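Local coordinates for hypothetical nigD-like protein (Bacteroides caccae, PDB 3QWN), which is of unknown function but, as a NigD-like protein, may confer immunity against a bacterial toxin, at residues A[116-121]-A[147-152]. Residues are numbered along the deposited sequence; the frame is centred on the assembly and turned at random.
Sequences LNLKVN and LYHDAN
Both ring nitrogens of the buried His-149 are engaged, ND1 with the backbone O of Asp-98 and NE2 with ND1 of His-126, yet the same ring also packs against a methyl of Leu-118. Leu-118 CD2 lies 4.1 Å from His-149 NE2, a van der Waals contact in which the two side chains come from opposite directions and the methyl meets the ring obliquely. Two polar partners and a stack against Phe-128, which also touches Leu-116 and Leu-118, probably fix the rotation of the imidazole. The two sheets of a beta sandwich close on each other through side chains, and here strand 111-120 of one sheet faces strand 142-150 of the other within the NigD-like C-terminal sandwich domain, the CA atoms of Leu-116 and Leu-147 being 10.9 Å apart. Those two leucines reach toward each other tip to tip, CD1 of Leu-116 standing 4.0 Å from CD2 of Leu-147. Their first torsions differ, CG lying anti to the backbone N in Leu-147 (chi1 -176°) but anti to the carbonyl carbon in Leu-116. Where strand 142-150 ends, Asp-150 OD1 accepts a hydrogen bond from the backbone N of Asn-152, 3.2 Å away and above the carboxylate plane, in an Asx turn.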
loop_
_atom_site.group_PDB
_atom_site.type_symbol
_atom_site.label_atom_id
_atom_site.label_comp_id
_atom_site.label_asym_id
_atom_site.label_seq_id
_atom_site.Cartn_x
_atom_site.Cartn_y
_atom_site.Cartn_z
ATOM N N LEU A 116 -1.431 7.616 -3.573
ATOM C CA LEU A 116 -2.057 8.840 -3.098
ATOM C C LEU A 116 -1.307 10.048 -3.586
ATOM O O LEU A 116 -0.108 9.972 -3.841
ATOM C CB LEU A 116 -2.112 8.871 -1.554
ATOM C CG LEU A 116 -2.728 7.675 -0.820
ATOM C CD1 LEU A 116 -2.610 7.863 0.681
ATOM C CD2 LEU A 116 -4.202 7.453 -1.227
ATOM N N ASN A 117 -2.005 11.170 -3.714
ATOM C CA ASN A 117 -1.361 12.444 -3.986
ATOM C C ASN A 117 -1.587 13.318 -2.772
ATOM O O ASN A 117 -2.718 13.463 -2.284
ATOM C CB ASN A 117 -1.799 13.146 -5.283
ATOM C CG ASN A 117 -0.889 14.316 -5.577
ATOM O OD1 ASN A 117 0.294 14.149 -5.937
ATOM N ND2 ASN A 117 -1.369 15.523 -5.274
ATOM N N LEU A 118 -0.486 13.855 -2.271
ATOM C CA LEU A 118 -0.372 14.712 -1.098
ATOM C C LEU A 118 0.187 16.053 -1.483
ATOM O O LEU A 118 0.962 16.147 -2.435
ATOM C CB LEU A 118 0.652 14.052 -0.134
ATOM C CG LEU A 118 0.176 13.067 0.888
ATOM C CD1 LEU A 118 -0.246 11.758 0.241
ATOM C CD2 LEU A 118 1.292 12.776 1.832
ATOM N N LYS A 119 -0.117 17.056 -0.691
ATOM C CA LYS A 119 0.479 18.372 -0.787
ATOM C C LYS A 119 1.295 18.474 0.499
ATOM O O LYS A 119 0.750 18.368 1.602
ATOM C CB LYS A 119 -0.566 19.497 -1.005
ATOM C CG LYS A 119 -0.996 19.675 -2.471
ATOM C CD LYS A 119 -0.221 20.792 -3.192
ATOM C CE LYS A 119 -0.917 21.333 -4.425
ATOM N NZ LYS A 119 -0.110 22.407 -5.074
ATOM N N VAL A 120 2.632 18.509 0.335
ATOM C CA VAL A 120 3.609 18.509 1.427
ATOM C C VAL A 120 4.525 19.746 1.364
ATOM O O VAL A 120 4.387 20.608 0.491
ATOM C CB VAL A 120 4.472 17.201 1.377
ATOM C CG1 VAL A 120 3.602 15.951 1.410
ATOM C CG2 VAL A 120 5.410 17.191 0.156
ATOM N N ASN A 121 5.446 19.829 2.325
ATOM C CA ASN A 121 6.524 20.800 2.352
ATOM C C ASN A 121 7.787 20.017 2.735
ATOM O O ASN A 121 8.427 19.451 1.852
ATOM C CB ASN A 121 6.229 21.975 3.257
ATOM C CG ASN A 121 7.355 22.992 3.307
ATOM O OD1 ASN A 121 8.284 23.011 2.475
ATOM N ND2 ASN A 121 7.312 23.859 4.305
ATOM N N LEU A 147 -9.091 5.867 5.915
ATOM C CA LEU A 147 -7.706 6.276 5.902
ATOM C C LEU A 147 -7.412 7.239 7.062
ATOM O O LEU A 147 -8.124 8.235 7.258
ATOM C CB LEU A 147 -7.303 6.929 4.560
ATOM C CG LEU A 147 -5.826 7.314 4.434
ATOM C CD1 LEU A 147 -4.943 6.099 4.255
ATOM C CD2 LEU A 147 -5.617 8.308 3.351
ATOM N N TYR A 148 -6.356 6.915 7.811
ATOM C CA TYR A 148 -5.785 7.759 8.829
ATOM C C TYR A 148 -4.591 8.463 8.177
ATOM O O TYR A 148 -3.728 7.796 7.584
ATOM C CB TYR A 148 -5.366 6.930 10.057
ATOM C CG TYR A 148 -4.547 7.692 11.080
ATOM C CD1 TYR A 148 -3.185 7.922 10.883
ATOM C CD2 TYR A 148 -5.112 8.117 12.278
ATOM C CE1 TYR A 148 -2.431 8.639 11.809
ATOM C CE2 TYR A 148 -4.353 8.790 13.236
ATOM C CZ TYR A 148 -3.013 9.054 12.993
ATOM O OH TYR A 148 -2.248 9.716 13.922
ATOM N N HIS A 149 -4.544 9.794 8.265
ATOM C CA HIS A 149 -3.422 10.548 7.737
ATOM C C HIS A 149 -3.140 11.725 8.646
ATOM O O HIS A 149 -3.968 12.627 8.774
ATOM C CB HIS A 149 -3.623 10.997 6.263
ATOM C CG HIS A 149 -2.553 11.938 5.767
ATOM N ND1 HIS A 149 -2.867 13.032 4.986
ATOM C CD2 HIS A 149 -1.212 11.950 6.016
ATOM C CE1 HIS A 149 -1.714 13.654 4.756
ATOM N NE2 HIS A 149 -0.696 13.043 5.368
ATOM N N ASP A 150 -1.956 11.705 9.271
ATOM C CA ASP A 150 -1.462 12.777 10.124
ATOM C C ASP A 150 -0.301 13.454 9.404
ATOM O O ASP A 150 0.748 12.838 9.227
ATOM C CB ASP A 150 -1.039 12.226 11.492
ATOM C CG ASP A 150 -0.645 13.246 12.552
ATOM O OD1 ASP A 150 -0.909 14.462 12.346
ATOM O OD2 ASP A 150 -0.094 12.826 13.597
ATOM N N ALA A 151 -0.518 14.693 8.928
ATOM C CA ALA A 151 0.493 15.492 8.208
ATOM C C ALA A 151 1.414 16.196 9.177
ATOM O O ALA A 151 2.370 16.821 8.741
ATOM C CB ALA A 151 -0.185 16.515 7.302
ATOM N N ASN A 152 1.097 16.143 10.503
ATOM C CA ASN A 152 1.904 16.748 11.598
ATOM C C ASN A 152 2.174 18.248 11.358
ATOM O O ASN A 152 3.269 18.749 11.627
ATOM C CB ASN A 152 3.233 15.985 11.807
ATOM C CG ASN A 152 3.094 14.777 12.710
ATOM O OD1 ASN A 152 2.782 14.890 13.905
ATOM N ND2 ASN A 152 3.312 13.587 12.155
#